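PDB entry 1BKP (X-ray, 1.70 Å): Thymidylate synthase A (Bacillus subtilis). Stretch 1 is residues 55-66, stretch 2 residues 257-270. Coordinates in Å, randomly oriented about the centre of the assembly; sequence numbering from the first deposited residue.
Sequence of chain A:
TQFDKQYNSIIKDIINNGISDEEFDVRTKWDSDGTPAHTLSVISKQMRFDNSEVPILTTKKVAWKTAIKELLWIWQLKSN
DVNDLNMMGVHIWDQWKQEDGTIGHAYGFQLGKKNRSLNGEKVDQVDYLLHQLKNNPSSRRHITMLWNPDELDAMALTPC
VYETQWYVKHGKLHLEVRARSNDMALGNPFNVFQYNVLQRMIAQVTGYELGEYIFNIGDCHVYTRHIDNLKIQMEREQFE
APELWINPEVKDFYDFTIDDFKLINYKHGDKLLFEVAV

Stretch 1 (55-66) PILTTKKVAWKT
Stretch 2, residues 257-270: TIDDFKLINYKHGD

How does one tyrosine tie the two stretches together? Tyr 266 (phi/psi -83/98) points its CA-to-CB bond toward stretch 1, and chi1 t (-174°) with chi2 18° carries the hydroxyl into a loop. There Tyr 266 OH donates to Leu 57 O at 2.7 Å and accepts from Val 62 N at 3.0 Å, so one group satisfies two backbone atoms five residues apart. A phenol suits the place: its end is polar, while the apolar Tyr 266 ring receives Ile 56 CD1, 4.2 Å from its centroid and off-centre. Ile 56, t,t on an extended backbone (-149/141), also brings CD1 to 3.8 Å from Leu 263 CD2.

What fixes the register near His 268? The CA atoms of Thr 58 and His 268 lie 4.2 Å apart, those of Lys 60 and Gly 269 4.8 Å. Gly 269 N donates to Thr 58 O at 2.8 Å, and His 268 CA makes a CA-H...O contact with that same Thr 58 O at 3.0 Å. Gly 269 (-75/170) leaves room: an ideal CB would clash with Thr 59 O at 3.0 Å.

Why does the histidine stand as it does? With chi1 p (52°) and chi2 81°, His 268 ND1 donates to Gly 269 O at 2.8 Å, tying the imidazole to the backbone of the next residue. One face receives Lys 61 CB, 3.6 Å from the His 268 ring centroid. Lys 61, t,t,t,p, thus contributes aliphatic carbon here.

How is the tryptophan packed? Ala 63 occupies the N-cap position before the helix that begins with Trp 64, whose chi1 p (73°) and chi2 -88° present one indole face to Leu 263, with Phe 261 O at the ring edge. Leu 263 CD2 sits 3.6 Å from the centroid of the Trp 64 five-membered ring; chi1 -144°, between wells, and chi2 p (44°) place that methyl. The contact buries 664 Å² in total, leaving Leu 263 N without a partner.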

ATOM      1  N   PRO A  55       4.322 -16.911 -11.593  1.00 15.59           N
ATOM      2  CA  PRO A  55       2.984 -16.422 -11.865  1.00 15.06           C
ATOM      3  C   PRO A  55       2.914 -15.849 -13.294  1.00 13.81           C
ATOM      4  O   PRO A  55       3.372 -14.757 -13.527  1.00 15.15           O
ATOM      5  CB  PRO A  55       2.756 -15.323 -10.775  1.00 13.87           C
ATOM      6  CG  PRO A  55       4.114 -14.870 -10.445  1.00 13.84           C
ATOM      7  CD  PRO A  55       5.014 -16.116 -10.545  1.00 13.19           C
ATOM      8  N   ILE A  56       2.382 -16.621 -14.242  1.00 12.72           N
ATOM      9  CA  ILE A  56       2.284 -16.134 -15.599  1.00 13.22           C
ATOM     10  C   ILE A  56       1.068 -16.767 -16.203  1.00 13.29           C
ATOM     11  O   ILE A  56       0.571 -17.842 -15.734  1.00 14.99           O
ATOM     12  CB  ILE A  56       3.578 -16.452 -16.393  1.00 14.49           C
ATOM     13  CG1 ILE A  56       3.632 -15.675 -17.722  1.00 21.97           C
ATOM     14  CG2 ILE A  56       3.756 -17.967 -16.634  1.00 10.98           C
ATOM     15  CD1 ILE A  56       5.061 -15.655 -18.328  1.00 26.67           C
ATOM     16  N   LEU A  57       0.371 -15.949 -17.001  1.00 14.16           N
ATOM     17  CA  LEU A  57      -0.845 -16.474 -17.628  1.00 16.58           C
ATOM     18  C   LEU A  57      -0.526 -17.480 -18.727  1.00 14.91           C
ATOM     19  O   LEU A  57       0.488 -17.309 -19.422  1.00 15.33           O
ATOM     20  CB  LEU A  57      -1.625 -15.369 -18.337  1.00 18.18           C
ATOM     21  CG  LEU A  57      -2.278 -14.261 -17.472  1.00 24.12           C
ATOM     22  CD1 LEU A  57      -3.348 -13.542 -18.365  1.00 23.26           C
ATOM     23  CD2 LEU A  57      -2.867 -14.932 -16.147  1.00 22.25           C
ATOM     24  N   THR A  58      -1.392 -18.491 -18.905  1.00 15.18           N
ATOM     25  CA  THR A  58      -1.207 -19.378 -20.058  1.00 15.01           C
ATOM     26  C   THR A  58      -2.383 -19.214 -21.072  1.00 17.56           C
ATOM     27  O   THR A  58      -2.382 -19.812 -22.169  1.00 18.04           O
ATOM     28  CB  THR A  58      -1.051 -20.774 -19.681  1.00  8.96           C
ATOM     29  OG1 THR A  58      -2.266 -21.275 -19.095  1.00 11.99           O
ATOM     30  CG2 THR A  58       0.232 -20.952 -18.756  1.00 18.65           C
ATOM     31  N   THR A  59      -3.403 -18.446 -20.697  1.00 16.92           N
ATOM     32  CA  THR A  59      -4.533 -18.264 -21.596  1.00 20.64           C
ATOM     33  C   THR A  59      -4.232 -17.271 -22.733  1.00 19.09           C
ATOM     34  O   THR A  59      -5.039 -17.081 -23.620  1.00 19.71           O
ATOM     35  CB  THR A  59      -5.856 -17.896 -20.887  1.00 17.67           C
ATOM     36  OG1 THR A  59      -5.600 -16.715 -20.190  1.00 16.35           O
ATOM     37  CG2 THR A  59      -6.340 -19.046 -19.886  1.00 14.62           C
ATOM     38  N   LYS A  60      -3.118 -16.559 -22.612  1.00 17.82           N
ATOM     39  CA  LYS A  60      -2.617 -15.685 -23.683  1.00 19.70           C
ATOM     40  C   LYS A  60      -1.129 -15.519 -23.397  1.00 19.62           C
ATOM     41  O   LYS A  60      -0.676 -15.831 -22.302  1.00 19.77           O
ATOM     42  CB  LYS A  60      -3.300 -14.307 -23.694  1.00 24.93           C
ATOM     43  CG  LYS A  60      -2.838 -13.350 -22.616  1.00 21.58           C
ATOM     44  CD  LYS A  60      -3.256 -11.941 -22.855  1.00 19.45           C
ATOM     45  CE  LYS A  60      -2.713 -10.990 -21.691  1.00 24.10           C
ATOM     46  NZ  LYS A  60      -3.213  -9.538 -21.765  1.00 19.68           N
ATOM     47  N   LYS A  61      -0.329 -15.132 -24.392  1.00 19.26           N
ATOM     48  CA  LYS A  61       1.083 -15.002 -24.136  1.00 21.64           C
ATOM     49  C   LYS A  61       1.395 -13.666 -23.466  1.00 22.53           C
ATOM     50  O   LYS A  61       0.895 -12.636 -23.868  1.00 26.54           O
ATOM     51  CB  LYS A  61       1.855 -15.013 -25.445  1.00 26.07           C
ATOM     52  CG  LYS A  61       3.315 -14.831 -25.263  1.00 27.35           C
ATOM     53  CD  LYS A  61       3.941 -14.694 -26.679  1.00 41.08           C
ATOM     54  CE  LYS A  61       5.465 -14.653 -26.612  1.00 56.36           C
ATOM     55  NZ  LYS A  61       6.062 -15.942 -26.200  1.00 62.75           N
ATOM     56  N   VAL A  62       2.178 -13.678 -22.419  1.00 18.41           N
ATOM     57  CA  VAL A  62       2.533 -12.399 -21.781  1.00 17.72           C
ATOM     58  C   VAL A  62       3.860 -11.988 -22.410  1.00 17.56           C
ATOM     59  O   VAL A  62       4.743 -12.849 -22.613  1.00 20.72           O
ATOM     60  CB  VAL A  62       2.712 -12.599 -20.255  1.00 18.28           C
ATOM     61  CG1 VAL A  62       3.358 -11.350 -19.606  1.00 18.99           C
ATOM     62  CG2 VAL A  62       1.282 -12.845 -19.600  1.00 18.05           C
ATOM     63  N   ALA A  63       4.101 -10.689 -22.480  1.00 14.82           N
ATOM     64  CA  ALA A  63       5.338 -10.217 -23.147  1.00 14.67           C
ATOM     65  C   ALA A  63       6.452 -10.280 -22.113  1.00 15.16           C
ATOM     66  O   ALA A  63       6.906  -9.269 -21.674  1.00 14.89           O
ATOM     67  CB  ALA A  63       5.110  -8.798 -23.571  1.00 13.36           C
ATOM     68  N   TRP A  64       6.890 -11.482 -21.762  1.00 18.23           N
ATOM     69  CA  TRP A  64       7.851 -11.653 -20.716  1.00 21.02           C
ATOM     70  C   TRP A  64       9.182 -10.972 -20.859  1.00 19.52           C
ATOM     71  O   TRP A  64       9.696 -10.505 -19.901  1.00 20.94           O
ATOM     72  CB  TRP A  64       7.995 -13.137 -20.424  1.00 23.78           C
ATOM     73  CG  TRP A  64       8.760 -13.899 -21.497  1.00 25.50           C
ATOM     74  CD1 TRP A  64       8.237 -14.493 -22.649  1.00 25.78           C
ATOM     75  CD2 TRP A  64      10.154 -14.194 -21.475  1.00 26.47           C
ATOM     76  NE1 TRP A  64       9.257 -15.149 -23.329  1.00 26.68           N
ATOM     77  CE2 TRP A  64      10.435 -14.986 -22.624  1.00 27.29           C
ATOM     78  CE3 TRP A  64      11.222 -13.865 -20.591  1.00 26.33           C
ATOM     79  CZ2 TRP A  64      11.718 -15.442 -22.892  1.00 25.91           C
ATOM     80  CZ3 TRP A  64      12.496 -14.329 -20.856  1.00 25.99           C
ATOM     81  CH2 TRP A  64      12.731 -15.113 -22.008  1.00 26.25           C
ATOM     82  N   LYS A  65       9.782 -10.977 -22.041  1.00 18.66           N
ATOM     83  CA  LYS A  65      11.076 -10.304 -22.272  1.00 17.18           C
ATOM     84  C   LYS A  65      10.993  -8.802 -22.072  1.00 18.17           C
ATOM     85  O   LYS A  65      11.875  -8.212 -21.478  1.00 18.72           O
ATOM     86  CB  LYS A  65      11.558 -10.603 -23.675  1.00 19.70           C
ATOM     87  CG  LYS A  65      12.184 -11.961 -23.827  1.00 35.02           C
ATOM     88  CD  LYS A  65      13.125 -11.940 -25.066  1.00 50.89           C
ATOM     89  CE  LYS A  65      13.551 -13.314 -25.512  1.00 54.56           C
ATOM     90  NZ  LYS A  65      14.153 -13.274 -26.862  1.00 51.58           N
ATOM     91  N   THR A  66      10.002  -8.152 -22.701  1.00 18.79           N
ATOM     92  CA  THR A  66       9.739  -6.720 -22.544  1.00 16.67           C
ATOM     93  C   THR A  66       9.529  -6.372 -21.049  1.00 11.57           C
ATOM     94  O   THR A  66      10.046  -5.369 -20.579  1.00 12.91           O
ATOM     95  CB  THR A  66       8.466  -6.380 -23.250  1.00 20.97           C
ATOM     96  OG1 THR A  66       8.679  -6.761 -24.609  1.00 26.56           O
ATOM     97  CG2 THR A  66       8.138  -4.894 -23.147  1.00 17.30           C
ATOM     98  N   THR A 257      21.672  -9.358 -16.900  1.00 21.83           N
ATOM     99  CA  THR A 257      21.422  -8.729 -18.191  1.00 20.76           C
ATOM    100  C   THR A 257      20.285  -9.572 -18.682  1.00 20.29           C
ATOM    101  O   THR A 257      20.010 -10.633 -18.101  1.00 20.32           O
ATOM    102  CB  THR A 257      22.648  -8.865 -19.248  1.00 25.15           C
ATOM    103  OG1 THR A 257      22.900 -10.261 -19.524  1.00 28.17           O
ATOM    104  CG2 THR A 257      23.937  -8.162 -18.771  1.00 23.63           C
ATOM    105  N   ILE A 258      19.694  -9.180 -19.823  1.00 20.81           N
ATOM    106  CA  ILE A 258      18.554  -9.934 -20.392  1.00 19.55           C
ATOM    107  C   ILE A 258      18.863 -11.366 -20.731  1.00 20.34           C
ATOM    108  O   ILE A 258      18.018 -12.223 -20.553  1.00 21.14           O
ATOM    109  CB  ILE A 258      17.878  -9.121 -21.587  1.00 17.49           C
ATOM    110  CG1 ILE A 258      16.543  -9.737 -21.932  1.00 23.75           C
ATOM    111  CG2 ILE A 258      18.773  -9.011 -22.753  1.00 15.95           C
ATOM    112  CD1 ILE A 258      15.518  -9.682 -20.712  1.00 24.57           C
ATOM    113  N   ASP A 259      20.100 -11.681 -21.141  1.00 21.70           N
ATOM    114  CA  ASP A 259      20.459 -13.055 -21.463  1.00 21.19           C
ATOM    115  C   ASP A 259      20.558 -13.929 -20.242  1.00 22.50           C
ATOM    116  O   ASP A 259      20.578 -15.122 -20.391  1.00 24.70           O
ATOM    117  CB  ASP A 259      21.769 -13.056 -22.255  1.00 26.73           C
ATOM    118  CG  ASP A 259      21.678 -12.065 -23.444  1.00 38.86           C
ATOM    119  OD1 ASP A 259      20.726 -12.275 -24.281  1.00 37.37           O
ATOM    120  OD2 ASP A 259      22.392 -11.008 -23.412  1.00 41.26           O
ATOM    121  N   ASP A 260      20.321 -13.376 -19.036  1.00 21.77           N
ATOM    122  CA  ASP A 260      20.408 -14.256 -17.850  1.00 22.30           C
ATOM    123  C   ASP A 260      19.036 -14.870 -17.453  1.00 22.24           C
ATOM    124  O   ASP A 260      18.907 -15.487 -16.397  1.00 21.73           O
ATOM    125  CB  ASP A 260      20.997 -13.499 -16.636  1.00 23.82           C
ATOM    126  CG  ASP A 260      22.442 -13.148 -16.831  1.00 24.42           C
ATOM    127  OD1 ASP A 260      23.193 -13.979 -17.338  1.00 28.53           O
ATOM    128  OD2 ASP A 260      22.850 -12.032 -16.532  1.00 25.29           O
ATOM    129  N   PHE A 261      18.021 -14.679 -18.314  1.00 19.82           N
ATOM    130  CA  PHE A 261      16.678 -15.115 -17.995  1.00 19.76           C
ATOM    131  C   PHE A 261      16.132 -15.904 -19.184  1.00 22.01           C
ATOM    132  O   PHE A 261      16.198 -15.425 -20.270  1.00 25.12           O
ATOM    133  CB  PHE A 261      15.798 -13.854 -17.844  1.00 17.90           C
ATOM    134  CG  PHE A 261      16.213 -12.951 -16.693  1.00 15.43           C
ATOM    135  CD1 PHE A 261      15.796 -13.227 -15.406  1.00 16.54           C
ATOM    136  CD2 PHE A 261      17.027 -11.899 -16.915  1.00 16.57           C
ATOM    137  CE1 PHE A 261      16.219 -12.432 -14.325  1.00 17.26           C
ATOM    138  CE2 PHE A 261      17.476 -11.049 -15.849  1.00 17.92           C
ATOM    139  CZ  PHE A 261      17.050 -11.348 -14.508  1.00 17.51           C
ATOM    140  N   LYS A 262      15.502 -17.038 -18.975  1.00 23.78           N
ATOM    141  CA  LYS A 262      14.945 -17.752 -20.101  1.00 26.19           C
ATOM    142  C   LYS A 262      13.753 -18.512 -19.519  1.00 25.25           C
ATOM    143  O   LYS A 262      13.868 -19.078 -18.441  1.00 25.11           O
ATOM    144  CB  LYS A 262      16.045 -18.712 -20.675  1.00 37.19           C
ATOM    145  CG  LYS A 262      15.613 -20.099 -20.999  1.00 55.06           C
ATOM    146  CD  LYS A 262      16.813 -20.933 -21.467  1.00 76.89           C
ATOM    147  CE  LYS A 262      16.388 -22.039 -22.455  1.00 93.02           C
ATOM    148  NZ  LYS A 262      17.557 -22.633 -23.195  1.00 97.33           N
ATOM    149  N   LEU A 263      12.612 -18.440 -20.205  1.00 22.72           N
ATOM    150  CA  LEU A 263      11.405 -19.128 -19.855  1.00 22.78           C
ATOM    151  C   LEU A 263      11.424 -20.380 -20.614  1.00 22.61           C
ATOM    152  O   LEU A 263      11.487 -20.343 -21.818  1.00 27.70           O
ATOM    153  CB  LEU A 263      10.245 -18.328 -20.361  1.00 24.53           C
ATOM    154  CG  LEU A 263       8.980 -18.263 -19.547  1.00 25.52           C
ATOM    155  CD1 LEU A 263       9.344 -18.033 -18.039  1.00 21.48           C
ATOM    156  CD2 LEU A 263       8.089 -17.134 -20.145  1.00 24.82           C
ATOM    157  N   ILE A 264      11.163 -21.488 -19.972  1.00 22.97           N
ATOM    158  CA  ILE A 264      11.243 -22.761 -20.615  1.00 24.67           C
ATOM    159  C   ILE A 264       9.942 -23.462 -20.599  1.00 24.97           C
ATOM    160  O   ILE A 264       9.306 -23.629 -19.570  1.00 25.81           O
ATOM    161  CB  ILE A 264      12.254 -23.678 -19.815  1.00 28.32           C
ATOM    162  CG1 ILE A 264      13.658 -23.071 -19.837  1.00 29.23           C
ATOM    163  CG2 ILE A 264      12.248 -25.111 -20.311  1.00 29.89           C
ATOM    164  CD1 ILE A 264      14.366 -23.441 -18.567  1.00 36.30           C
ATOM    165  N   ASN A 265       9.594 -23.971 -21.762  1.00 24.98           N
ATOM    166  CA  ASN A 265       8.357 -24.732 -21.947  1.00 23.18           C
ATOM    167  C   ASN A 265       7.118 -23.823 -21.736  1.00 19.62           C
ATOM    168  O   ASN A 265       6.083 -24.264 -21.222  1.00 21.81           O
ATOM    169  CB  ASN A 265       8.334 -25.903 -20.969  1.00 36.73           C
ATOM    170  CG  ASN A 265       7.163 -26.815 -21.189  1.00 69.97           C
ATOM    171  OD1 ASN A 265       6.904 -27.270 -22.305  1.00 77.09           O
ATOM    172  ND2 ASN A 265       6.403 -27.048 -20.126  1.00 82.85           N
ATOM    173  N   TYR A 266       7.191 -22.613 -22.268  1.00 18.00           N
ATOM    174  CA  TYR A 266       6.013 -21.727 -22.096  1.00 18.74           C
ATOM    175  C   TYR A 266       4.914 -21.995 -23.129  1.00 20.42           C
ATOM    176  O   TYR A 266       5.047 -21.547 -24.238  1.00 22.95           O
ATOM    177  CB  TYR A 266       6.467 -20.287 -22.185  1.00 17.52           C
ATOM    178  CG  TYR A 266       5.390 -19.253 -21.883  1.00 18.95           C
ATOM    179  CD1 TYR A 266       4.195 -19.576 -21.188  1.00 18.72           C
ATOM    180  CD2 TYR A 266       5.571 -17.924 -22.302  1.00 20.34           C
ATOM    181  CE1 TYR A 266       3.195 -18.607 -20.901  1.00 11.47           C
ATOM    182  CE2 TYR A 266       4.586 -16.934 -22.038  1.00 19.06           C
ATOM    183  CZ  TYR A 266       3.386 -17.317 -21.332  1.00 16.12           C
ATOM    184  OH  TYR A 266       2.409 -16.373 -21.128  1.00 16.87           O
ATOM    185  N   LYS A 267       3.875 -22.766 -22.797  1.00 19.40           N
ATOM    186  CA  LYS A 267       2.771 -23.006 -23.735  1.00 22.29           C
ATOM    187  C   LYS A 267       1.658 -22.012 -23.347  1.00 23.00           C
ATOM    188  O   LYS A 267       1.444 -21.780 -22.148  1.00 21.64           O
ATOM    189  CB  LYS A 267       2.189 -24.413 -23.570  1.00 27.54           C
ATOM    190  CG  LYS A 267       3.055 -25.529 -24.012  1.00 46.20           C
ATOM    191  CD  LYS A 267       2.294 -26.827 -23.718  1.00 66.81           C
ATOM    192  CE  LYS A 267       3.049 -28.041 -24.227  1.00 89.31           C
ATOM    193  NZ  LYS A 267       2.255 -29.309 -24.078  1.00100.00           N
ATOM    194  N   HIS A 268       0.947 -21.460 -24.313  1.00 21.18           N
ATOM    195  CA  HIS A 268      -0.107 -20.476 -23.992  1.00 20.18           C
ATOM    196  C   HIS A 268      -1.119 -20.446 -25.154  1.00 21.38           C
ATOM    197  O   HIS A 268      -0.813 -21.023 -26.211  1.00 20.19           O
ATOM    198  CB  HIS A 268       0.552 -19.131 -23.898  1.00 19.81           C
ATOM    199  CG  HIS A 268       1.379 -18.816 -25.107  1.00 21.71           C
ATOM    200  ND1 HIS A 268       0.817 -18.331 -26.284  1.00 23.64           N
ATOM    201  CD2 HIS A 268       2.708 -18.899 -25.337  1.00 22.01           C
ATOM    202  CE1 HIS A 268       1.760 -18.139 -27.182  1.00 23.10           C
ATOM    203  NE2 HIS A 268       2.915 -18.483 -26.641  1.00 22.97           N
ATOM    204  N   GLY A 269      -2.299 -19.844 -24.938  1.00 18.65           N
ATOM    205  CA  GLY A 269      -3.320 -19.769 -26.012  1.00 17.16           C
ATOM    206  C   GLY A 269      -2.945 -18.712 -27.063  1.00 16.19           C
ATOM    207  O   GLY A 269      -1.898 -18.022 -27.004  1.00 15.25           O
ATOM    208  N   ASP A 270      -3.697 -18.741 -28.132  1.00 17.80           N
ATOM    209  CA  ASP A 270      -3.502 -17.839 -29.284  1.00 18.59           C
ATOM    210  C   ASP A 270      -3.721 -16.346 -29.025  1.00 19.09           C
ATOM    211  O   ASP A 270      -4.498 -15.933 -28.116  1.00 20.65           O
ATOM    212  CB  ASP A 270      -4.378 -18.343 -30.429  1.00 20.68           C
ATOM    213  CG  ASP A 270      -3.913 -19.732 -30.977  1.00 22.31           C
ATOM    214  OD1 ASP A 270      -2.740 -20.126 -30.771  1.00 20.79           O
ATOM    215  OD2 ASP A 270      -4.708 -20.414 -31.641  1.00 30.73           O
TER
HETATM  216  O   HOH W   1      -1.989 -13.936 -26.754  1.00 44.85           O